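Local coordinates for protein M32 carboxypeptidase (Chitinophagaceae bacterium, PDB 7A03) that probably removes amino acids one at a time from the C-termini of peptides, as a metal-dependent carboxypeptidase of the M32 family, at residues 160-163 and 164-168; 174-177 and 178-181; 356-359 and 360-364. One frame throughout, in Å; residues are numbered along the deposited sequence.

Overall arrangement
All three contacts are local ones in a largely helical metallopeptidase chain. Interaction 1 ends helix 157-164, and helix 170-192, which carries interaction 2, follows it directly; their centres are 18 Å apart and their nearest atoms about 7 Å. Interactions 2 and 3 touch, with centres 11 Å apart, because helices 170-192 and 358-374 pack together: Phe177 CZ meets Ile362 CG2 at 3.7 Å, and Val180 CG1 meets His359 CB at 4.1 Å. Interaction 3 borders the probable active site: Tyr358 is near, without touching, a likely zinc-binding HExxH helix (His267, Glu268, His271) that carries no metal here. Helix 420-439 packs against all three.

Interaction 1 of 3, residues 160-163 and 164-168; sequences LLNE and YEKGA
With its CG anti to the backbone N (chi1 -175°), Asn162 turns its amide toward the turn that follows the helix, and the next torsion presents OD1 to the backbone of Gly167. The Gly167 N-H reaches Asn162 OD1 at 3.1 Å in an almost straight bond (174° at the hydrogen), the donor standing somewhat out of the amide plane. Asparagine suits this place because its short side chain offers a carbonyl at bonding distance; with an alanine here, the Gly167 N-H would probably lose this acceptor and the turn be less firmly tied to the helix. The motif is a helix C-terminus running into a type II beta turn, Glu165 to Ala168, closed by Ala168 N on Glu165 O at 2.9 Å. Gly167 has a positive phi of 102°, where a side chain would press on the preceding carbonyl. In the last helical turn Leu161 O accepts from two amides, Glu165 N and Tyr164 N, each at 3.0 Å. Where the chain folds back, Leu161 CB meets Ala168 CB at 4.2 Å; a methyl group is small enough to allow so close a return. The carboxylate of Glu165 is buried and leads away to Ser292 and Gly294, while Lys166 extends outward to a salt bridge with Glu93.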
loop_
_atom_site.group_PDB
_atom_site.type_symbol
_atom_site.label_atom_id
_atom_site.label_comp_id
_atom_site.label_asym_id
_atom_site.label_seq_id
_atom_site.Cartn_x
_atom_site.Cartn_y
_atom_site.Cartn_z
ATOM N N LEU A 160 10.996 4.497 -13.183
ATOM C CA LEU A 160 10.003 4.955 -12.223
ATOM C C LEU A 160 9.457 3.788 -11.403
ATOM O O LEU A 160 9.311 3.905 -10.180
ATOM C CB LEU A 160 8.891 5.713 -12.955
ATOM C CG LEU A 160 9.400 6.849 -13.863
ATOM C CD1 LEU A 160 8.236 7.610 -14.477
ATOM C CD2 LEU A 160 10.261 7.798 -13.059
ATOM N N LEU A 161 9.176 2.652 -12.054
ATOM C CA LEU A 161 8.792 1.445 -11.324
ATOM C C LEU A 161 9.793 1.141 -10.214
ATOM O O LEU A 161 9.414 0.930 -9.051
ATOM C CB LEU A 161 8.652 0.251 -12.286
ATOM C CG LEU A 161 7.494 0.265 -13.286
ATOM C CD1 LEU A 161 7.695 -0.792 -14.340
ATOM C CD2 LEU A 161 6.152 0.072 -12.578
ATOM N N ASN A 162 11.088 1.178 -10.551
ATOM C CA ASN A 162 12.141 0.882 -9.584
ATOM C C ASN A 162 12.130 1.847 -8.404
ATOM O O ASN A 162 12.485 1.455 -7.287
ATOM C CB ASN A 162 13.501 0.894 -10.278
ATOM C CG ASN A 162 14.624 0.467 -9.362
ATOM O OD1 ASN A 162 14.743 -0.705 -9.024
ATOM N ND2 ASN A 162 15.467 1.417 -8.971
ATOM N N GLU A 163 11.722 3.099 -8.632
ATOM C CA GLU A 163 11.623 4.071 -7.547
ATOM C C GLU A 163 10.686 3.590 -6.459
ATOM O O GLU A 163 10.979 3.737 -5.266
ATOM C CB GLU A 163 11.103 5.392 -8.102
ATOM C CG GLU A 163 12.144 6.151 -8.850
ATOM C CD GLU A 163 13.142 6.760 -7.910
ATOM O OE1 GLU A 163 12.792 7.771 -7.270
ATOM O OE2 GLU A 163 14.258 6.215 -7.790
ATOM N N TYR A 164 9.544 3.022 -6.846
ATOM C CA TYR A 164 8.526 2.720 -5.858
ATOM C C TYR A 164 8.572 1.278 -5.394
ATOM O O TYR A 164 7.992 0.959 -4.350
ATOM C CB TYR A 164 7.130 3.090 -6.381
ATOM C CG TYR A 164 6.877 4.583 -6.346
ATOM C CD1 TYR A 164 6.689 5.251 -5.134
ATOM C CD2 TYR A 164 6.845 5.332 -7.512
ATOM C CE1 TYR A 164 6.474 6.620 -5.096
ATOM C CE2 TYR A 164 6.623 6.695 -7.481
ATOM C CZ TYR A 164 6.442 7.337 -6.277
ATOM O OH TYR A 164 6.221 8.695 -6.261
ATOM N N GLU A 165 9.285 0.424 -6.123
ATOM C CA GLU A 165 9.435 -0.981 -5.759
ATOM C C GLU A 165 10.756 -1.440 -6.365
ATOM O O GLU A 165 10.824 -1.738 -7.563
ATOM C CB GLU A 165 8.266 -1.787 -6.296
ATOM C CG GLU A 165 8.239 -3.215 -5.838
ATOM C CD GLU A 165 7.859 -3.384 -4.359
ATOM O OE1 GLU A 165 7.282 -2.464 -3.742
ATOM O OE2 GLU A 165 8.139 -4.478 -3.824
ATOM N N LYS A 166 11.799 -1.483 -5.540
ATOM C CA LYS A 166 13.115 -1.856 -6.028
ATOM C C LYS A 166 13.053 -3.227 -6.673
ATOM O O LYS A 166 12.577 -4.191 -6.066
ATOM C CB LYS A 166 14.117 -1.860 -4.873
ATOM C CG LYS A 166 15.532 -2.208 -5.292
ATOM C CD LYS A 166 16.534 -1.985 -4.154
ATOM C CE LYS A 166 17.959 -2.276 -4.614
ATOM N NZ LYS A 166 18.884 -2.546 -3.470
ATOM N N GLY A 167 13.505 -3.302 -7.923
ATOM C CA GLY A 167 13.473 -4.521 -8.688
ATOM C C GLY A 167 12.355 -4.611 -9.706
ATOM O O GLY A 167 12.447 -5.430 -10.624
ATOM N N ALA A 168 11.304 -3.801 -9.572
ATOM C CA ALA A 168 10.147 -3.930 -10.452
ATOM C C ALA A 168 10.488 -3.457 -11.861
ATOM O O ALA A 168 11.250 -2.502 -12.048
ATOM C CB ALA A 168 8.969 -3.130 -9.900
#

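Interaction 2 of 3, residues 174-177 and 178-181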
loop_
_atom_site.group_PDB
_atom_site.type_symbol
_atom_site.label_atom_id
_atom_site.label_comp_id
_atom_site.label_asym_id
_atom_site.label_seq_id
_atom_site.Cartn_x
_atom_site.Cartn_y
_atom_site.Cartn_z
ATOM N N ASP A 174 4.586 -7.086 -17.009
ATOM C CA ASP A 174 3.818 -7.532 -18.163
ATOM C C ASP A 174 3.414 -8.982 -17.994
ATOM O O ASP A 174 2.268 -9.354 -18.279
ATOM C CB ASP A 174 4.643 -7.392 -19.438
ATOM C CG ASP A 174 4.620 -5.989 -20.014
ATOM O OD1 ASP A 174 3.920 -5.100 -19.474
ATOM O OD2 ASP A 174 5.311 -5.793 -21.043
ATOM N N THR A 175 4.342 -9.820 -17.526
ATOM C CA THR A 175 3.995 -11.219 -17.291
ATOM C C THR A 175 2.881 -11.342 -16.250
ATOM O O THR A 175 1.880 -12.053 -16.459
ATOM C CB THR A 175 5.253 -11.971 -16.862
ATOM O OG1 THR A 175 6.173 -11.982 -17.959
ATOM C CG2 THR A 175 4.931 -13.410 -16.424
ATOM N N ILE A 176 3.030 -10.641 -15.120
ATOM C CA ILE A 176 2.020 -10.732 -14.066
ATOM C C ILE A 176 0.660 -10.240 -14.554
ATOM O O ILE A 176 -0.373 -10.868 -14.290
ATOM C CB ILE A 176 2.489 -9.989 -12.799
ATOM C CG1 ILE A 176 3.586 -10.799 -12.125
ATOM C CG2 ILE A 176 1.329 -9.790 -11.839
ATOM C CD1 ILE A 176 4.371 -10.035 -11.090
ATOM N N PHE A 177 0.625 -9.107 -15.253
ATOM C CA PHE A 177 -0.671 -8.555 -15.627
ATOM C C PHE A 177 -1.309 -9.304 -16.788
ATOM O O PHE A 177 -2.540 -9.331 -16.891
ATOM C CB PHE A 177 -0.595 -7.046 -15.873
ATOM C CG PHE A 177 -0.469 -6.235 -14.607
ATOM C CD1 PHE A 177 -1.495 -6.228 -13.659
ATOM C CD2 PHE A 177 0.669 -5.492 -14.357
ATOM C CE1 PHE A 177 -1.374 -5.481 -12.483
ATOM C CE2 PHE A 177 0.793 -4.751 -13.178
ATOM C CZ PHE A 177 -0.240 -4.748 -12.245
ATOM N N THR A 178 -0.504 -9.933 -17.648
ATOM C CA THR A 178 -1.070 -10.853 -18.622
ATOM C C THR A 178 -1.741 -12.018 -17.917
ATOM O O THR A 178 -2.820 -12.465 -18.329
ATOM C CB THR A 178 0.032 -11.334 -19.569
ATOM O OG1 THR A 178 0.523 -10.222 -20.329
ATOM C CG2 THR A 178 -0.499 -12.409 -20.529
ATOM N N GLU A 179 -1.132 -12.508 -16.829
ATOM C CA GLU A 179 -1.794 -13.546 -16.044
ATOM C C GLU A 179 -3.072 -13.028 -15.389
ATOM O O GLU A 179 -4.092 -13.726 -15.370
ATOM C CB GLU A 179 -0.821 -14.128 -15.017
ATOM C CG GLU A 179 0.187 -15.089 -15.625
ATOM C CD GLU A 179 1.497 -15.181 -14.856
ATOM O OE1 GLU A 179 1.690 -14.421 -13.883
ATOM O OE2 GLU A 179 2.334 -16.035 -15.219
ATOM N N VAL A 180 -3.035 -11.816 -14.836
ATOM C CA VAL A 180 -4.250 -11.206 -14.296
ATOM C C VAL A 180 -5.362 -11.234 -15.338
ATOM O O VAL A 180 -6.475 -11.711 -15.074
ATOM C CB VAL A 180 -3.975 -9.776 -13.787
ATOM C CG1 VAL A 180 -5.281 -9.025 -13.579
ATOM C CG2 VAL A 180 -3.168 -9.803 -12.502
ATOM N N LYS A 181 -5.072 -10.747 -16.545
ATOM C CA LYS A 181 -6.088 -10.728 -17.591
ATOM C C LYS A 181 -6.577 -12.140 -17.888
ATOM O O LYS A 181 -7.771 -12.444 -17.745
ATOM C CB LYS A 181 -5.543 -10.065 -18.860
ATOM C CG LYS A 181 -6.579 -9.880 -19.969
ATOM C CD LYS A 181 -6.645 -11.096 -20.895
ATOM C CE LYS A 181 -8.040 -11.292 -21.470
ATOM N NZ LYS A 181 -8.013 -12.230 -22.618
#
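The ring of Phe177 and the branches of Val180 extend alongside each other in one direction, the ring carbon CD1 of Phe177 meeting the CG2 methyl of Val180 at 4.1 Å. A flat ring next to a branched residue makes a compact apolar surface on the buried side of the helix, where Phe177 also stacks on Tyr366 and Val180 rests on Phe427. Thr175 and Glu179 likewise run alongside each other on a more exposed side: the methyl CG2 of Thr175 sits 3.9 Å from Glu179 OE2. Thr178, at an exposed position, turns its hydroxyl back onto its own helix. A chi1 of -65° sets OG1 opposite the carbonyl carbon, which brings Thr178 OG1 to Asp174 O at 2.8 Å. Asp174 O also takes Thr178 N at 2.9 Å, and the two donors approach from opposite faces of the carbonyl plane. Threonine can thus use its own helix as a partner. OD1 of Asp174 bonds across to Tyr366 and Lys370 of helix 358-374. The backbone bonds from Glu179 N to Thr175 O, Val180 N to Ile176 O and Lys181 N to Phe177 O continue the i to i+4 pattern of an amphipathic alpha helix, here packed against helices 358-374 and 420-439.

Interaction 3 of 3, residues 356-359 and 360-364; sequences ITYH and FHIMI
Thr357 O receives Phe360 N at 2.9 Å and His361 N in a weaker, longer bond, after which Ile362 N to Tyr358 O and Met363 N to His359 O follow the regular alpha-helical i to i+4 course. This is the N-terminal turn of helix 358-374, buried in the largely helical M32 fold. Tyr358 and Ile362, one turn apart, meet at a slant: the ring atom CE1 of Tyr358 meets Ile362 CG1 at 3.5 Å. A chi1 of -170° carries the Tyr358 ring along the helix until it lies against this aliphatic branch. Tyrosine serves two purposes here, since the ring offers an apolar surface to isoleucine while its hydroxyl bonds to Arg350; Arg301 adds a cation-pi contact. The backbone itself brings Phe360 CB to 3.5 Å from Thr357 O, and a chi1 of -72° then places the ring so that CD1 has the carbonyls of Thr357 and Ile356 at the ring's edge. Its large apolar ring suits the interface with helix 170-192, where it packs on Leu184 and Leu188. His359 faces another neighbour, with ND1 bonded to Ser423 and its ring meeting Phe427 and Phe489. The imidazole of His361 can bond at both nitrogens, which fits a buried polar position: ND1 bonds to the hydroxyl of Tyr390, while His361 CD2 lies 3.2 Å from Thr357 O. A water at the edge of the ring, in its plane, joins His361 to Thr357: its oxygen is 2.8 Å from His361 NE2, and it donates to Thr357 OG1, itself also bonded to Asp354, over the same 2.8 Å.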
loop_
_atom_site.group_PDB
_atom_site.type_symbol
_atom_site.label_atom_id
_atom_site.label_comp_id
_atom_site.label_asym_id
_atom_site.label_seq_id
_atom_site.Cartn_x
_atom_site.Cartn_y
_atom_site.Cartn_z
ATOM N N ILE A 356 -10.987 -8.934 -6.524
ATOM C CA ILE A 356 -10.734 -9.513 -7.841
ATOM C C ILE A 356 -10.631 -8.391 -8.859
ATOM O O ILE A 356 -9.589 -8.209 -9.503
ATOM C CB ILE A 356 -11.807 -10.539 -8.257
ATOM C CG1 ILE A 356 -11.893 -11.661 -7.221
ATOM C CG2 ILE A 356 -11.509 -11.090 -9.639
ATOM C CD1 ILE A 356 -10.595 -12.418 -7.038
ATOM N N THR A 357 -11.714 -7.626 -9.004
ATOM C CA THR A 357 -11.726 -6.569 -10.007
ATOM C C THR A 357 -10.691 -5.487 -9.720
ATOM O O THR A 357 -10.261 -4.811 -10.662
ATOM C CB THR A 357 -13.123 -5.948 -10.119
ATOM O OG1 THR A 357 -13.475 -5.355 -8.862
ATOM C CG2 THR A 357 -14.146 -6.996 -10.517
ATOM N N TYR A 358 -10.278 -5.321 -8.455
ATOM C CA TYR A 358 -9.259 -4.327 -8.108
ATOM C C TYR A 358 -8.075 -4.375 -9.068
ATOM O O TYR A 358 -7.561 -3.332 -9.504
ATOM C CB TYR A 358 -8.756 -4.579 -6.679
ATOM C CG TYR A 358 -7.873 -3.472 -6.127
ATOM C CD1 TYR A 358 -6.496 -3.470 -6.357
ATOM C CD2 TYR A 358 -8.417 -2.438 -5.382
ATOM C CE1 TYR A 358 -5.692 -2.460 -5.876
ATOM C CE2 TYR A 358 -7.623 -1.423 -4.884
ATOM C CZ TYR A 358 -6.263 -1.444 -5.128
ATOM O OH TYR A 358 -5.454 -0.438 -4.641
ATOM N N HIS A 359 -7.640 -5.584 -9.425
ATOM C CA HIS A 359 -6.413 -5.718 -10.191
ATOM C C HIS A 359 -6.573 -5.285 -11.639
ATOM O O HIS A 359 -5.596 -4.841 -12.249
ATOM C CB HIS A 359 -5.828 -7.110 -9.970
ATOM C CG HIS A 359 -5.704 -7.423 -8.514
ATOM N ND1 HIS A 359 -4.782 -6.789 -7.706
ATOM C CD2 HIS A 359 -6.448 -8.207 -7.697
ATOM C CE1 HIS A 359 -4.941 -7.198 -6.459
ATOM N NE2 HIS A 359 -5.940 -8.063 -6.425
ATOM N N PHE A 360 -7.800 -5.290 -12.167
ATOM C CA PHE A 360 -7.990 -4.669 -13.473
ATOM C C PHE A 360 -7.784 -3.162 -13.396
ATOM O O PHE A 360 -7.119 -2.579 -14.267
ATOM C CB PHE A 360 -9.345 -5.039 -14.056
ATOM C CG PHE A 360 -9.417 -6.469 -14.510
ATOM C CD1 PHE A 360 -9.714 -7.479 -13.609
ATOM C CD2 PHE A 360 -9.117 -6.808 -15.817
ATOM C CE1 PHE A 360 -9.752 -8.803 -14.022
ATOM C CE2 PHE A 360 -9.154 -8.120 -16.229
ATOM C CZ PHE A 360 -9.468 -9.112 -15.334
ATOM N N HIS A 361 -8.297 -2.531 -12.331
ATOM C CA HIS A 361 -8.020 -1.112 -12.113
ATOM C C HIS A 361 -6.516 -0.867 -12.151
ATOM O O HIS A 361 -6.027 0.029 -12.860
ATOM C CB HIS A 361 -8.598 -0.663 -10.767
ATOM C CG HIS A 361 -10.097 -0.704 -10.687
ATOM N ND1 HIS A 361 -10.904 0.363 -11.041
ATOM C CD2 HIS A 361 -10.933 -1.672 -10.243
ATOM C CE1 HIS A 361 -12.170 0.037 -10.848
ATOM N NE2 HIS A 361 -12.215 -1.193 -10.366
ATOM N N ILE A 362 -5.753 -1.727 -11.467
ATOM C CA ILE A 362 -4.318 -1.478 -11.422
ATOM C C ILE A 362 -3.730 -1.712 -12.796
ATOM O O ILE A 362 -2.889 -0.932 -13.276
ATOM C CB ILE A 362 -3.642 -2.339 -10.340
ATOM C CG1 ILE A 362 -4.186 -2.000 -8.953
ATOM C CG2 ILE A 362 -2.130 -2.167 -10.366
ATOM C CD1 ILE A 362 -3.804 -0.605 -8.457
ATOM N N MET A 363 -4.190 -2.761 -13.476
ATOM C CA MET A 363 -3.629 -3.077 -14.780
ATOM C C MET A 363 -3.837 -1.919 -15.740
ATOM O O MET A 363 -2.915 -1.539 -16.482
ATOM C CB MET A 363 -4.270 -4.349 -15.318
ATOM C CG MET A 363 -3.598 -4.898 -16.557
ATOM S SD MET A 363 -4.507 -6.314 -17.171
ATOM C CE MET A 363 -5.972 -5.510 -17.813
ATOM N N ILE A 364 -5.018 -1.292 -15.682
ATOM C CA ILE A 364 -5.298 -0.206 -16.610
ATOM C C ILE A 364 -4.341 0.943 -16.346
ATOM O O ILE A 364 -3.699 1.459 -17.274
ATOM C CB ILE A 364 -6.776 0.210 -16.516
ATOM C CG1 ILE A 364 -7.648 -0.885 -17.135
ATOM C CG2 ILE A 364 -6.980 1.548 -17.212
ATOM C CD1 ILE A 364 -9.088 -0.826 -16.703
HETATM O O HOH W 1 -14.307 -2.899 -9.778
#